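Local coordinates for protein Emp47p (form2) (Saccharomyces cerevisiae, PDB 2A71) that carries a legume-like lectin domain and is probably involved in glycoprotein secretion and required for EMP46 to leave the endoplasmic reticulum, at residues V155-R160 with V173-K178; V161-E166 with K185-S190. One frame throughout, in Å; residues are numbered along the deposited sequence.

Interaction 1 (V155-R160 with V173-K178); sequences VPSTIR and VQVDNK
With CG of Asp176 set beside its own backbone N (chi1 -58°), the carboxylate reaches across to Ser157 and Thr158 of strand 157-164. Arg160, its CG anti to the backbone N (chi1 -171°), runs out extended alongside Gln174. The motif is an antiparallel beta hairpin in the legume-lectin-like beta-sandwich, where strand 157-164 pairs with strand 170-175. Arg160 and Gln174 form a hydrogen-bonded pair, Arg160 N giving to Gln174 O at 2.9 Å and Gln174 N to Arg160 O at 2.8 Å; Ile159 and Val175 form the non-hydrogen-bonded pair next to it. Beyond them Asp176 N still reaches Thr158 O (3.0 Å, nearly straight), although Asp176 already belongs to the type I' turn, Val175 to Lys178, that leads into strand 178-183. OD1 of Asp176 takes the N-H of Thr158, from above the carboxylate plane, where a continuing ladder would use the backbone O of Asp176. Ser157 OG gives to OD2 of Asp176 at 2.8 Å, on the syn side but tilted out of that plane. On the buried face Ile159 CG2 packs beside Val173 CG1 at 3.8 Å, and Leu122 of the other sheet touches Ile159 and Val175. On the other face the Arg160 guanidinium is shared between strands: NE makes a salt bridge to Glu66 of strand 63-72. NH1 of Arg160 meets OE1 of Gln174 at 3.3 Å, the oxygen lying close to the guanidinium plane while the amide plane is turned 47° from it.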
ATOM      1  N   VAL A 155      11.844 -10.101  10.054  1.00 35.79           N
ATOM      2  CA  VAL A 155      10.638 -10.660   9.440  1.00 35.05           C
ATOM      3  C   VAL A 155       9.744  -9.610   8.782  1.00 33.93           C
ATOM      4  O   VAL A 155       9.656  -8.472   9.245  1.00 33.93           O
ATOM      5  CB  VAL A 155       9.741 -11.447  10.438  1.00 35.08           C
ATOM      6  CG1 VAL A 155      10.221 -12.859  10.573  1.00 35.26           C
ATOM      7  CG2 VAL A 155       9.658 -10.751  11.808  1.00 35.61           C
ATOM      8  N   PRO A 156       9.060 -10.010   7.714  1.00 32.57           N
ATOM      9  CA  PRO A 156       8.052  -9.158   7.080  1.00 31.97           C
ATOM     10  C   PRO A 156       6.780  -8.982   7.919  1.00 31.27           C
ATOM     11  O   PRO A 156       6.459  -9.822   8.754  1.00 30.86           O
ATOM     12  CB  PRO A 156       7.736  -9.893   5.770  1.00 31.98           C
ATOM     13  CG  PRO A 156       8.733 -11.004   5.652  1.00 32.01           C
ATOM     14  CD  PRO A 156       9.212 -11.295   7.013  1.00 32.47           C
ATOM     15  N   SER A 157       6.104  -7.857   7.719  1.00 30.73           N
ATOM     16  CA  SER A 157       4.827  -7.570   8.363  1.00 30.19           C
ATOM     17  C   SER A 157       3.699  -7.834   7.369  1.00 29.34           C
ATOM     18  O   SER A 157       3.897  -7.761   6.162  1.00 29.17           O
ATOM     19  CB  SER A 157       4.789  -6.115   8.860  1.00 30.28           C
ATOM     20  OG  SER A 157       4.866  -6.048  10.283  1.00 31.20           O
ATOM     21  N   THR A 158       2.526  -8.182   7.879  1.00 28.47           N
ATOM     22  CA  THR A 158       1.370  -8.380   7.030  1.00 27.71           C
ATOM     23  C   THR A 158       0.314  -7.390   7.441  1.00 27.27           C
ATOM     24  O   THR A 158      -0.173  -7.445   8.573  1.00 27.08           O
ATOM     25  CB  THR A 158       0.814  -9.805   7.150  1.00 27.73           C
ATOM     26  OG1 THR A 158       1.761 -10.765   6.653  1.00 26.89           O
ATOM     27  CG2 THR A 158      -0.385  -9.991   6.227  1.00 27.98           C
ATOM     28  N   ILE A 159      -0.026  -6.473   6.528  1.00 26.90           N
ATOM     29  CA  ILE A 159      -1.165  -5.587   6.732  1.00 26.19           C
ATOM     30  C   ILE A 159      -2.430  -6.227   6.185  1.00 26.08           C
ATOM     31  O   ILE A 159      -2.487  -6.640   5.033  1.00 25.85           O
ATOM     32  CB  ILE A 159      -0.946  -4.202   6.132  1.00 25.94           C
ATOM     33  CG1 ILE A 159       0.233  -3.505   6.819  1.00 25.72           C
ATOM     34  CG2 ILE A 159      -2.214  -3.363   6.321  1.00 25.71           C
ATOM     35  CD1 ILE A 159       0.812  -2.345   6.054  1.00 26.12           C
ATOM     36  N   ARG A 160      -3.442  -6.274   7.042  1.00 26.09           N
ATOM     37  CA  ARG A 160      -4.709  -6.916   6.769  1.00 26.24           C
ATOM     38  C   ARG A 160      -5.784  -5.845   6.774  1.00 25.28           C
ATOM     39  O   ARG A 160      -6.053  -5.220   7.782  1.00 24.95           O
ATOM     40  CB  ARG A 160      -4.972  -7.977   7.848  1.00 26.84           C
ATOM     41  CG  ARG A 160      -6.166  -8.900   7.605  1.00 29.46           C
ATOM     42  CD  ARG A 160      -6.016 -10.281   8.253  1.00 33.61           C
ATOM     43  NE  ARG A 160      -7.109 -11.184   7.896  1.00 37.41           N
ATOM     44  CZ  ARG A 160      -8.335 -11.153   8.431  1.00 40.73           C
ATOM     45  NH1 ARG A 160      -8.647 -10.254   9.370  1.00 41.30           N
ATOM     46  NH2 ARG A 160      -9.262 -12.027   8.021  1.00 40.92           N
ATOM     47  N   VAL A 173      -7.912  -2.062   9.911  1.00 23.34           N
ATOM     48  CA  VAL A 173      -6.573  -2.392   9.435  1.00 22.95           C
ATOM     49  C   VAL A 173      -5.824  -3.130  10.533  1.00 22.99           C
ATOM     50  O   VAL A 173      -5.918  -2.738  11.665  1.00 22.79           O
ATOM     51  CB  VAL A 173      -5.805  -1.083   9.066  1.00 22.46           C
ATOM     52  CG1 VAL A 173      -4.389  -1.367   8.640  1.00 21.97           C
ATOM     53  CG2 VAL A 173      -6.537  -0.359   7.949  1.00 22.46           C
ATOM     54  N   GLN A 174      -5.055  -4.165  10.205  1.00 23.96           N
ATOM     55  CA  GLN A 174      -4.213  -4.847  11.207  1.00 25.18           C
ATOM     56  C   GLN A 174      -2.769  -5.118  10.751  1.00 25.83           C
ATOM     57  O   GLN A 174      -2.519  -5.507   9.629  1.00 25.44           O
ATOM     58  CB  GLN A 174      -4.822  -6.194  11.601  1.00 25.44           C
ATOM     59  CG  GLN A 174      -6.207  -6.163  12.258  1.00 26.53           C
ATOM     60  CD  GLN A 174      -6.857  -7.553  12.236  1.00 28.61           C
ATOM     61  OE1 GLN A 174      -6.870  -8.217  11.193  1.00 29.37           O
ATOM     62  NE2 GLN A 174      -7.348  -8.007  13.387  1.00 29.51           N
ATOM     63  N   VAL A 175      -1.822  -4.956  11.659  1.00 27.33           N
ATOM     64  CA  VAL A 175      -0.421  -5.290  11.391  1.00 28.54           C
ATOM     65  C   VAL A 175      -0.057  -6.541  12.194  1.00 29.75           C
ATOM     66  O   VAL A 175      -0.007  -6.496  13.401  1.00 29.59           O
ATOM     67  CB  VAL A 175       0.508  -4.124  11.816  1.00 28.45           C
ATOM     68  CG1 VAL A 175       1.967  -4.455  11.529  1.00 28.17           C
ATOM     69  CG2 VAL A 175       0.085  -2.821  11.142  1.00 27.77           C
ATOM     70  N   ASP A 176       0.184  -7.656  11.527  1.00 31.87           N
ATOM     71  CA  ASP A 176       0.516  -8.920  12.217  1.00 33.61           C
ATOM     72  C   ASP A 176      -0.583  -9.377  13.208  1.00 35.20           C
ATOM     73  O   ASP A 176      -0.296  -9.689  14.369  1.00 35.69           O
ATOM     74  CB  ASP A 176       1.881  -8.814  12.944  1.00 33.49           C
ATOM     75  CG  ASP A 176       3.035  -8.471  12.010  1.00 32.25           C
ATOM     76  OD1 ASP A 176       3.048  -9.004  10.880  1.00 29.67           O
ATOM     77  OD2 ASP A 176       3.972  -7.698  12.339  1.00 29.90           O
ATOM     78  N   ASN A 177      -1.832  -9.406  12.740  1.00 36.94           N
ATOM     79  CA  ASN A 177      -3.007  -9.665  13.593  1.00 38.20           C
ATOM     80  C   ASN A 177      -3.106  -8.754  14.839  1.00 38.69           C
ATOM     81  O   ASN A 177      -3.851  -9.062  15.763  1.00 39.52           O
ATOM     82  CB  ASN A 177      -3.070 -11.148  14.025  1.00 38.53           C
ATOM     83  CG  ASN A 177      -3.219 -12.119  12.837  1.00 40.15           C
ATOM     84  OD1 ASN A 177      -3.902 -11.833  11.835  1.00 40.39           O
ATOM     85  ND2 ASN A 177      -2.571 -13.278  12.954  1.00 42.04           N
ATOM     86  N   LYS A 178      -2.371  -7.643  14.869  1.00 38.87           N
ATOM     87  CA  LYS A 178      -2.454  -6.690  15.977  1.00 39.09           C
ATOM     88  C   LYS A 178      -3.192  -5.451  15.451  1.00 38.80           C
ATOM     89  O   LYS A 178      -2.790  -4.868  14.436  1.00 38.49           O
ATOM     90  CB  LYS A 178      -1.054  -6.321  16.498  1.00 39.53           C
ATOM     91  CG  LYS A 178      -0.174  -7.511  17.009  1.00 41.11           C
ATOM     92  CD  LYS A 178       1.299  -7.487  16.474  1.00 42.30           C
ATOM     93  CE  LYS A 178       2.132  -6.316  17.026  1.00 42.90           C
ATOM     94  NZ  LYS A 178       2.438  -5.238  16.014  1.00 42.16           N
TER

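Interaction 2 (V161-E166 with K185-S190); sequences VTYDLE and KVRFPS
This is a buried aromatic contact between the end of strand 157-164 and the loop that follows strand 178-183, at one end of the legume-lectin-like beta-sandwich. Tyr163 and Phe188 make a T-shaped (edge-to-face) pair, with the edge of Phe188 directed at the face of Tyr163, centroids 5.0 Å apart and planes at 70°. The leading atom is Phe188 CD2, which stands over the tyrosine ring toward its rim and comes within 3.5 Å of Tyr163 CZ. With CG anti to the backbone N (chi1 -176°), Tyr163 carries its ring out from the strand to the loop backbone. There the carbonyl oxygen of Val186 lies at the ring edge, in its plane, 3.8 Å from Tyr163 CE1. Phe188 N gives a weak hydrogen bond to Tyr163 OH, 3.0 Å long but bent to 125°. The loop is held from the other sheet as well: Phe86 on strand 81-88 makes a second edge-to-face pair with Phe188, and Leu108 touches it too. The Phe188 ring thus sits between Tyr163 of one sheet and Phe86 and Leu108 of the other. Nearer the surface, Leu165 and Arg187 cross at about a right angle, and the long arginine chain, bent at chi2, brings the guanidinium over the leucine. CD2 of Leu165 sits over one face of that group, off toward its rim, 3.7 Å from Arg187 NH1.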
ATOM      1  N   VAL A 161      -6.390  -5.628   5.628  1.00 24.73           N
ATOM      2  CA  VAL A 161      -7.397  -4.596   5.477  1.00 24.28           C
ATOM      3  C   VAL A 161      -8.732  -5.282   5.277  1.00 24.10           C
ATOM      4  O   VAL A 161      -8.953  -6.016   4.319  1.00 22.98           O
ATOM      5  CB  VAL A 161      -7.077  -3.710   4.277  1.00 24.30           C
ATOM      6  CG1 VAL A 161      -8.160  -2.627   4.079  1.00 24.67           C
ATOM      7  CG2 VAL A 161      -5.700  -3.077   4.449  1.00 23.35           C
ATOM      8  N   THR A 162      -9.626  -5.063   6.211  1.00 24.50           N
ATOM      9  CA  THR A 162     -10.906  -5.729   6.148  1.00 25.49           C
ATOM     10  C   THR A 162     -11.983  -4.665   6.037  1.00 25.89           C
ATOM     11  O   THR A 162     -11.904  -3.633   6.681  1.00 26.20           O
ATOM     12  CB  THR A 162     -11.107  -6.652   7.364  1.00 25.35           C
ATOM     13  OG1 THR A 162     -11.796  -5.952   8.388  1.00 25.02           O
ATOM     14  CG2 THR A 162      -9.780  -6.994   8.022  1.00 26.77           C
ATOM     15  N   TYR A 163     -12.964  -4.912   5.189  1.00 26.49           N
ATOM     16  CA  TYR A 163     -14.048  -3.972   4.972  1.00 27.44           C
ATOM     17  C   TYR A 163     -15.298  -4.789   5.102  1.00 28.75           C
ATOM     18  O   TYR A 163     -15.517  -5.685   4.298  1.00 28.51           O
ATOM     19  CB  TYR A 163     -13.940  -3.356   3.573  1.00 27.42           C
ATOM     20  CG  TYR A 163     -14.951  -2.282   3.241  1.00 24.81           C
ATOM     21  CD1 TYR A 163     -15.088  -1.154   4.026  1.00 22.05           C
ATOM     22  CD2 TYR A 163     -15.752  -2.391   2.100  1.00 24.32           C
ATOM     23  CE1 TYR A 163     -16.036  -0.152   3.697  1.00 22.29           C
ATOM     24  CE2 TYR A 163     -16.695  -1.408   1.765  1.00 22.60           C
ATOM     25  CZ  TYR A 163     -16.836  -0.285   2.565  1.00 20.47           C
ATOM     26  OH  TYR A 163     -17.772   0.678   2.222  1.00 15.34           O
ATOM     27  N   ASP A 164     -16.093  -4.493   6.130  1.00 30.50           N
ATOM     28  CA  ASP A 164     -17.237  -5.314   6.525  1.00 31.89           C
ATOM     29  C   ASP A 164     -18.470  -4.480   6.287  1.00 33.05           C
ATOM     30  O   ASP A 164     -18.947  -3.812   7.198  1.00 33.35           O
ATOM     31  CB  ASP A 164     -17.110  -5.719   8.008  1.00 32.10           C
ATOM     32  CG  ASP A 164     -18.112  -6.795   8.445  1.00 32.66           C
ATOM     33  OD1 ASP A 164     -18.951  -7.261   7.647  1.00 34.15           O
ATOM     34  OD2 ASP A 164     -18.133  -7.228   9.614  1.00 33.89           O
ATOM     35  N   LEU A 165     -18.949  -4.499   5.043  1.00 34.74           N
ATOM     36  CA  LEU A 165     -20.180  -3.807   4.621  1.00 36.14           C
ATOM     37  C   LEU A 165     -21.417  -4.122   5.489  1.00 37.31           C
ATOM     38  O   LEU A 165     -22.176  -3.212   5.835  1.00 37.18           O
ATOM     39  CB  LEU A 165     -20.490  -4.133   3.151  1.00 36.21           C
ATOM     40  CG  LEU A 165     -21.165  -3.047   2.302  1.00 36.95           C
ATOM     41  CD1 LEU A 165     -22.685  -2.958   2.546  1.00 38.13           C
ATOM     42  CD2 LEU A 165     -20.510  -1.702   2.524  1.00 37.02           C
ATOM     43  N   GLU A 166     -21.583  -5.390   5.880  1.00 38.77           N
ATOM     44  CA  GLU A 166     -22.787  -5.838   6.612  1.00 40.13           C
ATOM     45  C   GLU A 166     -22.715  -5.629   8.142  1.00 40.15           C
ATOM     46  O   GLU A 166     -23.437  -6.310   8.886  1.00 40.81           O
ATOM     47  CB  GLU A 166     -23.119  -7.325   6.325  1.00 40.64           C
ATOM     48  CG  GLU A 166     -22.623  -7.895   4.991  1.00 42.66           C
ATOM     49  CD  GLU A 166     -21.591  -9.003   5.183  1.00 45.68           C
ATOM     50  OE1 GLU A 166     -20.627  -8.828   5.982  1.00 46.83           O
ATOM     51  OE2 GLU A 166     -21.754 -10.063   4.536  1.00 47.79           O
ATOM     52  N   LYS A 185     -16.225   5.700   9.473  1.00 31.35           N
ATOM     53  CA  LYS A 185     -16.400   6.976   8.799  1.00 32.04           C
ATOM     54  C   LYS A 185     -16.060   6.901   7.313  1.00 32.11           C
ATOM     55  O   LYS A 185     -15.930   7.920   6.657  1.00 32.62           O
ATOM     56  CB  LYS A 185     -15.526   8.034   9.479  1.00 32.29           C
ATOM     57  CG  LYS A 185     -15.873   8.250  10.937  1.00 33.53           C
ATOM     58  CD  LYS A 185     -15.366   9.604  11.469  1.00 36.69           C
ATOM     59  CE  LYS A 185     -16.514  10.566  11.897  1.00 38.74           C
ATOM     60  NZ  LYS A 185     -16.107  12.020  11.949  1.00 39.04           N
ATOM     61  N   VAL A 186     -15.920   5.695   6.786  1.00 32.33           N
ATOM     62  CA  VAL A 186     -15.493   5.506   5.414  1.00 32.43           C
ATOM     63  C   VAL A 186     -16.393   4.467   4.803  1.00 32.42           C
ATOM     64  O   VAL A 186     -16.411   3.310   5.244  1.00 32.40           O
ATOM     65  CB  VAL A 186     -14.026   5.023   5.331  1.00 32.58           C
ATOM     66  CG1 VAL A 186     -13.708   4.485   3.958  1.00 32.91           C
ATOM     67  CG2 VAL A 186     -13.079   6.151   5.659  1.00 33.15           C
ATOM     68  N   ARG A 187     -17.127   4.896   3.784  1.00 32.43           N
ATOM     69  CA  ARG A 187     -18.039   4.050   3.052  1.00 32.52           C
ATOM     70  C   ARG A 187     -17.754   4.262   1.566  1.00 32.47           C
ATOM     71  O   ARG A 187     -18.166   5.252   0.970  1.00 32.15           O
ATOM     72  CB  ARG A 187     -19.490   4.378   3.426  1.00 32.69           C
ATOM     73  CG  ARG A 187     -20.553   3.861   2.456  1.00 33.91           C
ATOM     74  CD  ARG A 187     -21.490   2.822   3.036  1.00 36.22           C
ATOM     75  NE  ARG A 187     -22.397   2.257   2.027  1.00 37.75           N
ATOM     76  CZ  ARG A 187     -23.215   1.223   2.238  1.00 37.92           C
ATOM     77  NH1 ARG A 187     -23.257   0.621   3.425  1.00 37.86           N
ATOM     78  NH2 ARG A 187     -23.986   0.783   1.249  1.00 38.10           N
ATOM     79  N   PHE A 188     -17.015   3.314   1.004  1.00 32.67           N
ATOM     80  CA  PHE A 188     -16.707   3.252  -0.407  1.00 33.03           C
ATOM     81  C   PHE A 188     -17.958   3.098  -1.279  1.00 33.53           C
ATOM     82  O   PHE A 188     -18.649   2.087  -1.190  1.00 33.76           O
ATOM     83  CB  PHE A 188     -15.788   2.057  -0.668  1.00 32.84           C
ATOM     84  CG  PHE A 188     -14.452   2.175  -0.012  1.00 33.39           C
ATOM     85  CD1 PHE A 188     -13.549   3.161  -0.414  1.00 33.81           C
ATOM     86  CD2 PHE A 188     -14.087   1.313   1.009  1.00 33.00           C
ATOM     87  CE1 PHE A 188     -12.307   3.282   0.190  1.00 32.18           C
ATOM     88  CE2 PHE A 188     -12.856   1.437   1.618  1.00 32.92           C
ATOM     89  CZ  PHE A 188     -11.966   2.427   1.207  1.00 32.50           C
ATOM     90  N   PRO A 189     -18.220   4.063  -2.158  1.00 33.99           N
ATOM     91  CA  PRO A 189     -19.316   3.930  -3.124  1.00 34.47           C
ATOM     92  C   PRO A 189     -18.987   2.912  -4.210  1.00 34.75           C
ATOM     93  O   PRO A 189     -17.877   2.926  -4.765  1.00 35.26           O
ATOM     94  CB  PRO A 189     -19.403   5.318  -3.747  1.00 34.55           C
ATOM     95  CG  PRO A 189     -18.003   5.862  -3.619  1.00 34.61           C
ATOM     96  CD  PRO A 189     -17.492   5.333  -2.325  1.00 33.92           C
ATOM     97  N   SER A 190     -19.947   2.049  -4.524  1.00 34.47           N
ATOM     98  CA  SER A 190     -19.713   0.980  -5.481  1.00 34.10           C
ATOM     99  C   SER A 190     -19.116   1.499  -6.777  1.00 33.01           C
ATOM    100  O   SER A 190     -19.631   2.439  -7.368  1.00 33.92           O
ATOM    101  CB  SER A 190     -21.015   0.237  -5.738  1.00 34.42           C
ATOM    102  OG  SER A 190     -21.301  -0.604  -4.619  1.00 35.84           O
TER

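How the interactions relate
The two contacts divide strand 157-164 between them: interaction 1 uses its beginning and interaction 2 its end, their segments adjoining between Arg160 and Val161 with their centres about 19 Å apart. They do not otherwise touch. Along the chain they alternate, 161-166 falling between 155-160 and 173-178, and 173-178 between 161-166 and 185-190. One strand thus illustrates two ways of being held, by a neighbouring strand through backbone bonds and by a loop through aromatic packing, while strand 63-72 lies along its other edge throughout. Interaction 2 is the more peripheral, about 17 Å from the chain centre against 12 Å for interaction 1, measured between centres. Both reach the opposite sheet, at Leu122 and at Phe86 and Leu108 respectively.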